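PDB 4BQ2: B-agarase from Saccharophagus degradans, which probably hydrolyses agarose from its chain ends as an exo-acting beta-agarase of glycoside hydrolase family 50. Local coordinates for residues Glu232-Arg244 against Val402-Ser414. Residues are numbered along the deposited sequence; the frame is centred on the assembly and turned at random.
Sequences ELAELDGKPMPSR and VTVDRMLNWGFTS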
loop_
_atom_site.group_PDB
_atom_site.type_symbol
_atom_site.label_atom_id
_atom_site.label_comp_id
_atom_site.label_asym_id
_atom_site.label_seq_id
_atom_site.Cartn_x
_atom_site.Cartn_y
_atom_site.Cartn_z
ATOM N N GLU A 232 -12.317 -23.123 14.687
ATOM C CA GLU A 232 -12.718 -21.729 14.620
ATOM C C GLU A 232 -14.247 -21.590 14.700
ATOM O O GLU A 232 -14.761 -20.785 15.482
ATOM C CB GLU A 232 -12.154 -21.075 13.343
ATOM C CG GLU A 232 -12.477 -19.595 13.336
ATOM C CD GLU A 232 -12.103 -18.855 12.064
ATOM O OE1 GLU A 232 -11.787 -19.479 11.027
ATOM O OE2 GLU A 232 -12.137 -17.616 12.140
ATOM N N LEU A 233 -14.978 -22.367 13.905
ATOM C CA LEU A 233 -16.433 -22.274 13.880
ATOM C C LEU A 233 -17.067 -22.504 15.270
ATOM O O LEU A 233 -18.084 -21.891 15.598
ATOM C CB LEU A 233 -17.035 -23.222 12.852
ATOM C CG LEU A 233 -16.700 -23.051 11.360
ATOM C CD1 LEU A 233 -17.565 -23.977 10.520
ATOM C CD2 LEU A 233 -16.854 -21.608 10.884
ATOM N N ALA A 234 -16.439 -23.341 16.089
ATOM C CA ALA A 234 -16.928 -23.581 17.447
ATOM C C ALA A 234 -16.783 -22.337 18.324
ATOM O O ALA A 234 -17.539 -22.170 19.265
ATOM C CB ALA A 234 -16.248 -24.794 18.079
ATOM N N GLU A 235 -15.854 -21.441 17.980
ATOM C CA GLU A 235 -15.638 -20.220 18.771
ATOM C C GLU A 235 -16.436 -19.015 18.284
ATOM O O GLU A 235 -16.687 -18.091 19.037
ATOM C CB GLU A 235 -14.143 -19.909 18.891
ATOM C CG GLU A 235 -13.407 -20.983 19.688
ATOM C CD GLU A 235 -11.971 -21.211 19.230
ATOM O OE1 GLU A 235 -11.335 -20.245 18.748
ATOM O OE2 GLU A 235 -11.467 -22.362 19.366
ATOM N N LEU A 236 -16.847 -19.035 17.024
ATOM C CA LEU A 236 -17.625 -17.948 16.463
ATOM C C LEU A 236 -19.116 -18.123 16.711
ATOM O O LEU A 236 -19.750 -19.064 16.200
ATOM C CB LEU A 236 -17.337 -17.817 14.957
ATOM C CG LEU A 236 -15.864 -17.521 14.631
ATOM C CD1 LEU A 236 -15.675 -17.567 13.121
ATOM C CD2 LEU A 236 -15.380 -16.193 15.204
ATOM N N ASP A 237 -19.678 -17.213 17.497
ATOM C CA ASP A 237 -21.081 -17.329 17.915
ATOM C C ASP A 237 -21.875 -16.101 17.491
ATOM O O ASP A 237 -23.036 -15.960 17.854
ATOM C CB ASP A 237 -21.164 -17.485 19.429
ATOM C CG ASP A 237 -20.409 -16.394 20.172
ATOM O OD1 ASP A 237 -20.122 -15.320 19.611
ATOM O OD2 ASP A 237 -20.085 -16.598 21.345
ATOM N N GLY A 238 -21.250 -15.208 16.737
ATOM C CA GLY A 238 -21.941 -13.989 16.288
ATOM C C GLY A 238 -22.105 -12.895 17.342
ATOM O O GLY A 238 -22.722 -11.878 17.076
ATOM N N LYS A 239 -21.536 -13.072 18.529
ATOM C CA LYS A 239 -21.737 -12.089 19.604
ATOM C C LYS A 239 -20.723 -10.914 19.580
ATOM O O LYS A 239 -19.514 -11.134 19.625
ATOM C CB LYS A 239 -21.755 -12.788 20.992
ATOM C CG LYS A 239 -22.992 -13.654 21.262
ATOM C CD LYS A 239 -22.904 -14.391 22.604
ATOM C CE LYS A 239 -23.548 -15.789 22.530
ATOM N NZ LYS A 239 -23.521 -16.570 23.814
ATOM N N PRO A 240 -21.223 -9.660 19.520
ATOM C CA PRO A 240 -20.397 -8.437 19.556
ATOM C C PRO A 240 -19.739 -8.301 20.933
ATOM O O PRO A 240 -20.265 -8.832 21.895
ATOM C CB PRO A 240 -21.432 -7.306 19.402
ATOM C CG PRO A 240 -22.672 -7.965 18.867
ATOM C CD PRO A 240 -22.661 -9.340 19.461
ATOM N N MET A 241 -18.613 -7.599 21.023
ATOM C CA MET A 241 -17.985 -7.277 22.310
ATOM C C MET A 241 -18.979 -6.583 23.228
ATOM O O MET A 241 -19.962 -6.004 22.727
ATOM C CB MET A 241 -16.778 -6.368 22.101
ATOM C CG MET A 241 -15.552 -7.129 21.629
ATOM S SD MET A 241 -14.024 -6.155 21.709
ATOM C CE MET A 241 -12.829 -7.474 21.468
ATOM N N PRO A 242 -18.752 -6.649 24.564
ATOM C CA PRO A 242 -19.745 -6.043 25.451
ATOM C C PRO A 242 -19.820 -4.535 25.288
ATOM O O PRO A 242 -18.838 -3.875 24.912
ATOM C CB PRO A 242 -19.256 -6.404 26.877
ATOM C CG PRO A 242 -17.872 -6.925 26.730
ATOM C CD PRO A 242 -17.731 -7.425 25.318
ATOM N N SER A 243 -20.999 -4.001 25.553
ATOM C CA SER A 243 -21.159 -2.548 25.613
ATOM C C SER A 243 -21.082 -1.857 24.248
ATOM O O SER A 243 -20.895 -0.651 24.180
ATOM C CB SER A 243 -20.153 -1.918 26.572
ATOM O OG SER A 243 -20.456 -0.532 26.743
ATOM N N ARG A 244 -21.228 -2.628 23.177
ATOM C CA ARG A 244 -21.394 -2.064 21.840
ATOM C C ARG A 244 -22.885 -1.774 21.638
ATOM O O ARG A 244 -23.756 -2.565 22.067
ATOM C CB ARG A 244 -20.885 -3.044 20.770
ATOM C CG ARG A 244 -19.363 -3.298 20.769
ATOM C CD ARG A 244 -18.553 -2.005 20.710
ATOM N NE ARG A 244 -17.092 -2.173 20.870
ATOM C CZ ARG A 244 -16.334 -2.738 19.941
ATOM N NH1 ARG A 244 -16.917 -3.209 18.858
ATOM N NH2 ARG A 244 -15.023 -2.865 20.100
ATOM N N VAL A 402 -19.338 -16.108 8.088
ATOM C CA VAL A 402 -18.177 -16.284 8.954
ATOM C C VAL A 402 -17.351 -14.981 9.038
ATOM O O VAL A 402 -16.831 -14.651 10.088
ATOM C CB VAL A 402 -17.276 -17.448 8.407
ATOM C CG1 VAL A 402 -15.926 -17.481 9.093
ATOM C CG2 VAL A 402 -17.993 -18.798 8.582
ATOM N N THR A 403 -17.200 -14.263 7.925
ATOM C CA THR A 403 -16.448 -12.997 7.937
ATOM C C THR A 403 -17.082 -11.984 8.919
ATOM O O THR A 403 -16.401 -11.396 9.746
ATOM C CB THR A 403 -16.363 -12.412 6.509
ATOM O OG1 THR A 403 -15.492 -13.271 5.743
ATOM C CG2 THR A 403 -15.830 -10.961 6.502
ATOM N N VAL A 404 -18.384 -11.778 8.809
ATOM C CA VAL A 404 -19.080 -10.884 9.759
ATOM C C VAL A 404 -18.924 -11.420 11.204
ATOM O O VAL A 404 -18.588 -10.666 12.130
ATOM C CB VAL A 404 -20.592 -10.681 9.387
ATOM C CG1 VAL A 404 -21.313 -9.872 10.438
ATOM C CG2 VAL A 404 -20.722 -9.963 8.060
ATOM N N ASP A 405 -19.102 -12.726 11.393
ATOM C CA ASP A 405 -18.945 -13.318 12.742
ATOM C C ASP A 405 -17.528 -13.091 13.280
ATOM O O ASP A 405 -17.361 -12.816 14.462
ATOM C CB ASP A 405 -19.246 -14.826 12.729
ATOM C CG ASP A 405 -20.755 -15.133 12.641
ATOM O OD1 ASP A 405 -21.616 -14.189 12.728
ATOM O OD2 ASP A 405 -21.087 -16.322 12.488
ATOM N N ARG A 406 -16.514 -13.235 12.415
ATOM C CA ARG A 406 -15.125 -12.960 12.825
ATOM C C ARG A 406 -15.001 -11.498 13.230
ATOM O O ARG A 406 -14.478 -11.203 14.279
ATOM C CB ARG A 406 -14.152 -13.189 11.669
ATOM C CG ARG A 406 -13.911 -14.661 11.356
ATOM C CD ARG A 406 -13.285 -14.819 9.982
ATOM N NE ARG A 406 -12.596 -16.116 9.861
ATOM C CZ ARG A 406 -12.093 -16.598 8.734
ATOM N NH1 ARG A 406 -12.155 -15.896 7.580
ATOM N NH2 ARG A 406 -11.521 -17.796 8.768
ATOM N N MET A 407 -15.421 -10.587 12.357
ATOM C CA MET A 407 -15.238 -9.140 12.641
ATOM C C MET A 407 -15.815 -8.773 14.002
ATOM O O MET A 407 -15.159 -8.097 14.810
ATOM C CB MET A 407 -15.864 -8.279 11.544
ATOM C CG MET A 407 -15.211 -8.474 10.172
ATOM S SD MET A 407 -13.409 -8.371 10.187
ATOM C CE MET A 407 -12.976 -9.623 8.967
ATOM N N LEU A 408 -17.039 -9.233 14.254
ATOM C CA LEU A 408 -17.702 -9.033 15.559
ATOM C C LEU A 408 -16.968 -9.695 16.728
ATOM O O LEU A 408 -16.802 -9.086 17.804
ATOM C CB LEU A 408 -19.176 -9.487 15.505
ATOM C CG LEU A 408 -20.048 -8.701 14.535
ATOM C CD1 LEU A 408 -21.413 -9.361 14.469
ATOM C CD2 LEU A 408 -20.149 -7.244 14.985
ATOM N N ASN A 409 -16.509 -10.925 16.546
ATOM C CA ASN A 409 -15.712 -11.558 17.606
ATOM C C ASN A 409 -14.410 -10.805 17.865
ATOM O O ASN A 409 -13.969 -10.643 19.017
ATOM C CB ASN A 409 -15.423 -13.051 17.285
ATOM C CG ASN A 409 -14.604 -13.735 18.386
ATOM O OD1 ASN A 409 -13.379 -13.810 18.309
ATOM N ND2 ASN A 409 -15.281 -14.170 19.452
ATOM N N TRP A 410 -13.804 -10.315 16.783
ATOM C CA TRP A 410 -12.480 -9.699 16.865
ATOM C C TRP A 410 -12.590 -8.257 17.321
ATOM O O TRP A 410 -11.576 -7.599 17.566
ATOM C CB TRP A 410 -11.802 -9.746 15.484
ATOM C CG TRP A 410 -11.550 -11.142 14.958
ATOM C CD1 TRP A 410 -11.648 -12.330 15.647
ATOM C CD2 TRP A 410 -11.118 -11.454 13.651
ATOM N NE1 TRP A 410 -11.312 -13.376 14.814
ATOM C CE2 TRP A 410 -10.983 -12.860 13.577
ATOM C CE3 TRP A 410 -10.829 -10.675 12.514
ATOM C CZ2 TRP A 410 -10.594 -13.506 12.408
ATOM C CZ3 TRP A 410 -10.443 -11.325 11.334
ATOM C CH2 TRP A 410 -10.289 -12.728 11.310
ATOM N N GLY A 411 -13.834 -7.779 17.415
ATOM C CA GLY A 411 -14.141 -6.473 18.022
ATOM C C GLY A 411 -14.121 -5.292 17.062
ATOM O O GLY A 411 -14.235 -4.132 17.485
ATOM N N PHE A 412 -14.010 -5.573 15.771
ATOM C CA PHE A 412 -13.961 -4.501 14.788
ATOM C C PHE A 412 -15.305 -3.847 14.670
ATOM O O PHE A 412 -16.334 -4.533 14.740
ATOM C CB PHE A 412 -13.546 -5.030 13.443
ATOM C CG PHE A 412 -12.081 -5.323 13.342
ATOM C CD1 PHE A 412 -11.153 -4.312 13.526
ATOM C CD2 PHE A 412 -11.633 -6.622 13.061
ATOM C CE1 PHE A 412 -9.775 -4.551 13.423
ATOM C CE2 PHE A 412 -10.264 -6.867 12.949
ATOM C CZ PHE A 412 -9.341 -5.840 13.146
ATOM N N THR A 413 -15.311 -2.533 14.500
ATOM C CA THR A 413 -16.569 -1.830 14.503
ATOM C C THR A 413 -17.097 -1.644 13.066
ATOM O O THR A 413 -18.218 -1.146 12.878
ATOM C CB THR A 413 -16.454 -0.469 15.192
ATOM O OG1 THR A 413 -15.475 0.312 14.527
ATOM C CG2 THR A 413 -16.077 -0.601 16.682
ATOM N N SER A 414 -16.319 -2.064 12.061
ATOM C CA SER A 414 -16.744 -1.916 10.666
ATOM C C SER A 414 -16.082 -2.921 9.747
ATOM O O SER A 414 -15.073 -3.518 10.124
ATOM C CB SER A 414 -16.345 -0.519 10.145
ATOM O OG SER A 414 -14.943 -0.342 10.132
HETATM O O HOH W 1 -11.502 -16.343 14.492
HETATM O O HOH W 2 -18.212 -13.484 18.901
HETATM O O HOH W 3 -18.706 -14.285 16.386
HETATM O O HOH W 4 -17.602 -6.720 18.543
#
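Glu232 sets CG opposite its backbone N (chi1 -175°) and runs extended from there, which carries its carboxylate to Arg406, whose own chain runs straight from CG to NE and meets it at about a right angle. The result is a side-on, two-pronged salt bridge: Arg406 NE lies 2.8 Å from Glu232 OE2 and Arg406 NH2 2.8 Å from Glu232 OE1. Both bonds are nearly straight and, one to each oxygen, hold the carboxylate and guanidinium nearly coplanar (25° between planes). A water bridges Glu232 OE2 to Trp410 NE1, while Arg406 NH1 turns to Asp725 and Tyr701, so the guanidinium is shared with a neighbouring part of the chain.

Next to this pair, Leu236 straddles the helix surface: CD1 rests 3.8 Å from Arg406 CG and also touches Val402 CG1, and CD2 meets Asn409 CB. From Gly238 to Met241 waters bridge the backbones, beside direct contacts such as Gly238 O with Leu408 CD1. One molecule takes the N-H of Gly238 and donates to Asp405 O; another takes that of Met241 and donates to Leu408 O, its oxygen 2.6 Å from Leu408 O. A third links Asn409 ND2 to Lys239 O and to Asp237 OD1, the acceptor of an Asx turn.

At the far end Met241 SD packs 3.7 Å from Gly411 CA. Arg244, bent at chi2 (-53°), grips Gly411 O end-on with NH1 and NH2, NH2 also bonding to the carbonyl of Asn739; the NH2 bond to Gly411 O (3.0 Å) lies in the carbonyl plane, whereas NH1 comes from above it. Thr413 CG2 covers one guanidinium face, 3.5 Å from Arg244 NH1. Gly411, with positive phi, ends helix 394-410 in a Schellman motif, and the whole is a helix-helix contact continued by an irregular chain that follows helix 394-410 to its C-terminal cap.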